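Local coordinates for hypothetical membrane protein (Corynebacterium glutamicum, PDB 6JSB) that binds heme and probably passes it on within the corynebacterial heme-uptake machinery, at residues A[75-80]-A[99-104]. Residues are numbered along the deposited sequence; the frame is centred on the assembly and turned at random.
With HEM (protoporphyrin IX containing Fe), chain C.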
ATOM      1  N   VAL A  75      -4.475  -3.865   3.394  1.00 15.43           N
ATOM      2  CA  VAL A  75      -3.566  -4.212   4.496  1.00 14.23           C
ATOM      3  C   VAL A  75      -3.837  -3.263   5.659  1.00 15.92           C
ATOM      4  O   VAL A  75      -3.994  -2.062   5.447  1.00 15.06           O
ATOM      5  CB  VAL A  75      -2.088  -4.116   4.075  1.00 16.09           C
ATOM      6  CG1 VAL A  75      -1.207  -4.413   5.271  1.00 15.75           C
ATOM      7  CG2 VAL A  75      -1.793  -5.095   2.914  1.00 14.55           C
ATOM      8  N   HIS A  76      -3.873  -3.800   6.886  1.00 14.13           N
ATOM      9  CA  HIS A  76      -4.216  -3.003   8.075  1.00 15.11           C
ATOM     10  C   HIS A  76      -3.091  -3.192   9.080  1.00 18.71           C
ATOM     11  O   HIS A  76      -2.811  -4.342   9.472  1.00 18.48           O
ATOM     12  CB  HIS A  76      -5.535  -3.531   8.669  1.00 15.57           C
ATOM     13  CG  HIS A  76      -6.076  -2.726   9.806  1.00 17.80           C
ATOM     14  ND1 HIS A  76      -6.903  -3.291  10.758  1.00 21.67           N
ATOM     15  CD2 HIS A  76      -5.934  -1.423  10.141  1.00 18.50           C
ATOM     16  CE1 HIS A  76      -7.249  -2.358  11.639  1.00 23.25           C
ATOM     17  NE2 HIS A  76      -6.689  -1.212  11.285  1.00 20.48           N
ATOM     18  N   TRP A  77      -2.472  -2.097   9.537  1.00 14.63           N
ATOM     19  CA  TRP A  77      -1.443  -2.158  10.579  1.00 13.21           C
ATOM     20  C   TRP A  77      -1.976  -1.520  11.865  1.00 17.68           C
ATOM     21  O   TRP A  77      -2.594  -0.440  11.814  1.00 16.03           O
ATOM     22  CB  TRP A  77      -0.215  -1.346  10.195  1.00 15.77           C
ATOM     23  CG  TRP A  77       0.567  -1.773   8.974  1.00 15.12           C
ATOM     24  CD1 TRP A  77       1.799  -2.399   8.988  1.00 15.90           C
ATOM     25  CD2 TRP A  77       0.277  -1.477   7.595  1.00 13.90           C
ATOM     26  NE1 TRP A  77       2.260  -2.554   7.698  1.00 14.77           N
ATOM     27  CE2 TRP A  77       1.326  -2.016   6.823  1.00 16.49           C
ATOM     28  CE3 TRP A  77      -0.812  -0.842   6.935  1.00 16.71           C
ATOM     29  CZ2 TRP A  77       1.366  -1.892   5.415  1.00 17.33           C
ATOM     30  CZ3 TRP A  77      -0.786  -0.723   5.564  1.00 16.10           C
ATOM     31  CH2 TRP A  77       0.295  -1.265   4.800  1.00 14.29           C
ATOM     32  N   THR A  78      -1.683  -2.133  13.014  1.00 17.09           N
ATOM     33  CA  THR A  78      -2.140  -1.562  14.283  1.00 17.85           C
ATOM     34  C   THR A  78      -1.022  -1.693  15.313  1.00 16.57           C
ATOM     35  O   THR A  78      -0.419  -2.759  15.460  1.00 16.62           O
ATOM     36  CB  THR A  78      -3.396  -2.292  14.825  1.00 17.74           C
ATOM     37  OG1 THR A  78      -3.295  -3.699  14.629  1.00 19.23           O
ATOM     38  CG2 THR A  78      -4.664  -1.823  14.047  1.00 18.03           C
ATOM     39  N   GLY A  79      -0.773  -0.612  16.044  1.00 16.13           N
ATOM     40  CA  GLY A  79       0.176  -0.647  17.152  1.00 17.59           C
ATOM     41  C   GLY A  79      -0.048   0.485  18.153  1.00 18.97           C
ATOM     42  O   GLY A  79      -0.973   1.294  18.034  1.00 17.64           O
ATOM     43  N   HIS A  80       0.776   0.499  19.207  1.00 18.20           N
ATOM     44  CA  HIS A  80       0.696   1.533  20.240  1.00 18.46           C
ATOM     45  C   HIS A  80      -0.709   1.610  20.850  1.00 20.05           C
ATOM     46  O   HIS A  80      -1.300   2.671  20.956  1.00 19.55           O
ATOM     47  CB  HIS A  80       1.128   2.933  19.704  1.00 16.78           C
ATOM     48  CG  HIS A  80       2.546   2.959  19.207  1.00 19.67           C
ATOM     49  ND1 HIS A  80       3.633   3.050  20.059  1.00 20.50           N
ATOM     50  CD2 HIS A  80       3.045   2.944  17.938  1.00 20.40           C
ATOM     51  CE1 HIS A  80       4.746   3.037  19.322  1.00 20.28           C
ATOM     52  NE2 HIS A  80       4.411   2.980  18.041  1.00 20.31           N
ATOM     53  N   LEU A  99      -3.533   2.162  10.693  1.00 15.27           N
ATOM     54  CA  LEU A  99      -3.281   2.542   9.294  1.00 14.38           C
ATOM     55  C   LEU A  99      -3.827   1.463   8.358  1.00 15.72           C
ATOM     56  O   LEU A  99      -3.605   0.268   8.579  1.00 15.39           O
ATOM     57  CB  LEU A  99      -1.754   2.654   9.073  1.00 14.47           C
ATOM     58  CG  LEU A  99      -1.301   2.786   7.612  1.00 15.02           C
ATOM     59  CD1 LEU A  99      -1.732   4.108   6.953  1.00 15.06           C
ATOM     60  CD2 LEU A  99       0.245   2.712   7.578  1.00 16.17           C
ATOM     61  N   ASP A 100      -4.534   1.865   7.313  1.00 15.46           N
ATOM     62  CA  ASP A 100      -5.086   0.897   6.377  1.00 15.27           C
ATOM     63  C   ASP A 100      -4.860   1.420   4.973  1.00 15.12           C
ATOM     64  O   ASP A 100      -5.163   2.595   4.710  1.00 16.99           O
ATOM     65  CB  ASP A 100      -6.571   0.717   6.613  1.00 15.94           C
ATOM     66  CG  ASP A 100      -7.121  -0.457   5.870  1.00 22.19           C
ATOM     67  OD1 ASP A 100      -7.278  -1.562   6.472  1.00 22.05           O
ATOM     68  OD2 ASP A 100      -7.447  -0.302   4.672  1.00 23.04           O
ATOM     69  N   PHE A 101      -4.272   0.602   4.087  1.00 14.65           N
ATOM     70  CA  PHE A 101      -4.134   0.924   2.668  1.00 15.98           C
ATOM     71  C   PHE A 101      -4.950  -0.078   1.873  1.00 18.18           C
ATOM     72  O   PHE A 101      -4.807  -1.279   2.089  1.00 18.30           O
ATOM     73  CB  PHE A 101      -2.673   0.819   2.195  1.00 14.86           C
ATOM     74  CG  PHE A 101      -1.756   1.929   2.659  1.00 14.50           C
ATOM     75  CD1 PHE A 101      -2.214   3.210   2.823  1.00 17.13           C
ATOM     76  CD2 PHE A 101      -0.402   1.733   2.764  1.00 20.21           C
ATOM     77  CE1 PHE A 101      -1.322   4.273   3.155  1.00 21.67           C
ATOM     78  CE2 PHE A 101       0.480   2.789   3.152  1.00 20.15           C
ATOM     79  CZ  PHE A 101       0.005   4.049   3.347  1.00 19.19           C
ATOM     80  N   SER A 102      -5.716   0.396   0.880  1.00 16.51           N
ATOM     81  CA  SER A 102      -6.463  -0.593   0.102  1.00 17.45           C
ATOM     82  C   SER A 102      -6.632  -0.091  -1.328  1.00 20.02           C
ATOM     83  O   SER A 102      -6.452   1.093  -1.619  1.00 16.42           O
ATOM     84  CB  SER A 102      -7.798  -0.933   0.744  1.00 19.33           C
ATOM     85  OG  SER A 102      -8.640   0.202   0.790  1.00 18.72           O
ATOM     86  N   ASN A 103      -6.942  -1.026  -2.240  1.00 18.53           N
ATOM     87  CA  ASN A 103      -7.152  -0.718  -3.650  1.00 18.18           C
ATOM     88  C   ASN A 103      -6.113   0.211  -4.300  1.00 17.54           C
ATOM     89  O   ASN A 103      -6.469   1.228  -4.882  1.00 20.37           O
ATOM     90  CB  ASN A 103      -8.542  -0.109  -3.836  1.00 20.84           C
ATOM     91  CG  ASN A 103      -9.606  -1.013  -3.357  1.00 28.26           C
ATOM     92  OD1 ASN A 103      -9.641  -2.197  -3.737  1.00 28.22           O
ATOM     93  ND2 ASN A 103     -10.453  -0.503  -2.466  1.00 32.13           N
ATOM     94  N   PRO A 104      -4.844  -0.136  -4.243  1.00 17.26           N
ATOM     95  CA  PRO A 104      -3.852   0.732  -4.893  1.00 17.82           C
ATOM     96  C   PRO A 104      -4.031   0.762  -6.398  1.00 21.81           C
ATOM     97  O   PRO A 104      -4.470  -0.209  -7.023  1.00 20.19           O
ATOM     98  CB  PRO A 104      -2.505   0.130  -4.528  1.00 21.02           C
ATOM     99  CG  PRO A 104      -2.779  -1.217  -3.800  1.00 22.37           C
ATOM    100  CD  PRO A 104      -4.267  -1.374  -3.641  1.00 19.21           C
TER
HETATM  101  CHA HEM C 301       8.971   5.220  14.073  0.56 20.76           C
HETATM  102  CHB HEM C 301       7.234   5.580  18.584  0.56 17.18           C
HETATM  103  CHC HEM C 301       2.863   6.709  16.709  0.56 19.21           C
HETATM  104  CHD HEM C 301       4.560   6.007  12.167  0.56 17.66           C
HETATM  105  C1A HEM C 301       8.873   5.305  15.448  0.56 19.45           C
HETATM  106  C2A HEM C 301      10.020   5.241  16.334  0.56 20.85           C
HETATM  107  C3A HEM C 301       9.569   5.326  17.608  0.56 21.53           C
HETATM  108  C4A HEM C 301       8.115   5.457  17.526  0.56 18.33           C
HETATM  109  CMA HEM C 301      10.407   5.298  18.923  0.56 20.53           C
HETATM  110  CAA HEM C 301      11.478   5.109  15.845  0.56 26.24           C
HETATM  111  CBA HEM C 301      11.888   3.644  15.840  0.56 36.06           C
HETATM  112  CGA HEM C 301      13.166   3.487  15.045  0.56 44.38           C
HETATM  113  O1A HEM C 301      13.717   2.351  15.037  0.56 44.44           O
HETATM  114  O2A HEM C 301      13.606   4.500  14.416  0.56 48.89           O
HETATM  115  C1B HEM C 301       5.912   5.905  18.462  0.56 18.18           C
HETATM  116  C2B HEM C 301       4.993   6.120  19.581  0.56 19.98           C
HETATM  117  C3B HEM C 301       3.789   6.438  19.074  0.56 19.95           C
HETATM  118  C4B HEM C 301       3.877   6.411  17.608  0.56 19.21           C
HETATM  119  CMB HEM C 301       5.456   6.023  21.063  0.56 25.18           C
HETATM  120  CAB HEM C 301       2.456   6.765  19.810  0.56 20.40           C
HETATM  121  CBB HEM C 301       2.236   6.377  21.070  0.56 26.56           C
HETATM  122  C1C HEM C 301       2.924   6.609  15.315  0.56 18.55           C
HETATM  123  C2C HEM C 301       1.824   6.829  14.406  0.56 16.52           C
HETATM  124  C3C HEM C 301       2.263   6.593  13.147  0.56 16.88           C
HETATM  125  C4C HEM C 301       3.687   6.282  13.224  0.56 17.57           C
HETATM  126  CMC HEM C 301       0.362   7.140  14.822  0.56 18.04           C
HETATM  127  CAC HEM C 301       1.351   6.672  11.934  0.56 17.61           C
HETATM  128  CBC HEM C 301       1.599   5.875  10.905  0.56 15.58           C
HETATM  129  C1D HEM C 301       5.907   5.748  12.314  0.56 19.00           C
HETATM  130  C2D HEM C 301       6.819   5.530  11.214  0.56 16.96           C
HETATM  131  C3D HEM C 301       8.054   5.308  11.713  0.56 15.96           C
HETATM  132  C4D HEM C 301       7.957   5.356  13.163  0.56 17.97           C
HETATM  133  CMD HEM C 301       6.391   5.627   9.734  0.56 16.49           C
HETATM  134  CAD HEM C 301       9.342   5.028  10.879  0.56 17.49           C
HETATM  135  CBD HEM C 301       9.508   3.487  10.836  0.56 18.36           C
HETATM  136  CGD HEM C 301      10.741   3.190   9.985  0.56 17.70           C
HETATM  137  O1D HEM C 301      11.878   3.438  10.514  0.56 19.42           O
HETATM  138  O2D HEM C 301      10.538   2.740   8.803  0.56 17.70           O
HETATM  139  NA  HEM C 301       7.690   5.462  16.200  0.56 19.58           N
HETATM  140  NB  HEM C 301       5.185   6.051  17.300  0.56 15.45           N
HETATM  141  NC  HEM C 301       4.054   6.300  14.550  0.56 19.16           N
HETATM  142  ND  HEM C 301       6.635   5.608  13.463  0.56 16.82           N
HETATM  143 FE   HEM C 301       5.745   5.634  15.348  0.56 17.53          FE
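Residues 75-80 and 99-102 pair as neighbouring antiparallel strands in the large curled β-sheet of this HtaA-family heme-binding domain, the second turning a corner at Asn103 and the first running on to the heme. Val75 and Phe101 form a hydrogen-bonded pair: Val75 N reaches Phe101 O at 2.9 Å, and Phe101 N returns a bond to Val75 O. Val75 O also receives a CA-H...O contact from Asp100.

His76 faces Asp100 in the non-hydrogen-bonded pair, on the sheet face turned away from Val75 and Trp77. Both side chains extend anti to their backbone N, yet they cross at about a right angle, and Asp100 OD1 stops 3.4 Å from His76 CB. Their polar ends are engaged by other residues: His76 NE2 bonds Asp98, while Asp100 OD1 makes a salt bridge with Arg43. The imidazole instead brings its CD2 edge up to Leu99 O, at 3.3 Å.

Trp77 pairs with Leu99 through another two backbone bonds, the straighter running from Leu99 N to Trp77 O (172° at the hydrogen). With CG beside its backbone N (chi1 -63°), the indole lies back along its own strand between Val75 CG1 on one face and Leu99 CD2 on the other. Its six-membered ring thus reaches Phe101 obliquely, planes 80° apart, with Trp77 CH2 3.7 Å from Phe101 CD2. Trp77 NE1 hydrogen-bonds to Asn21 OD1, and Phe20 meets the indole edge-to-face, tying the helix 18-24 to this hydrophobic layer.

Beyond Trp77 the strand leads to the heme pocket. His80 hydrogen-bonds through ND1 to Tyr34 and through NE2 to Tyr23, the axial iron ligand, a bond that would probably strengthen the phenolate character of this ligand. One imidazole face lies against a pyrrole ring, with HEM C3B over the centre of the imidazole and His80 CE1 coming within 3.1 Å of HEM C2B.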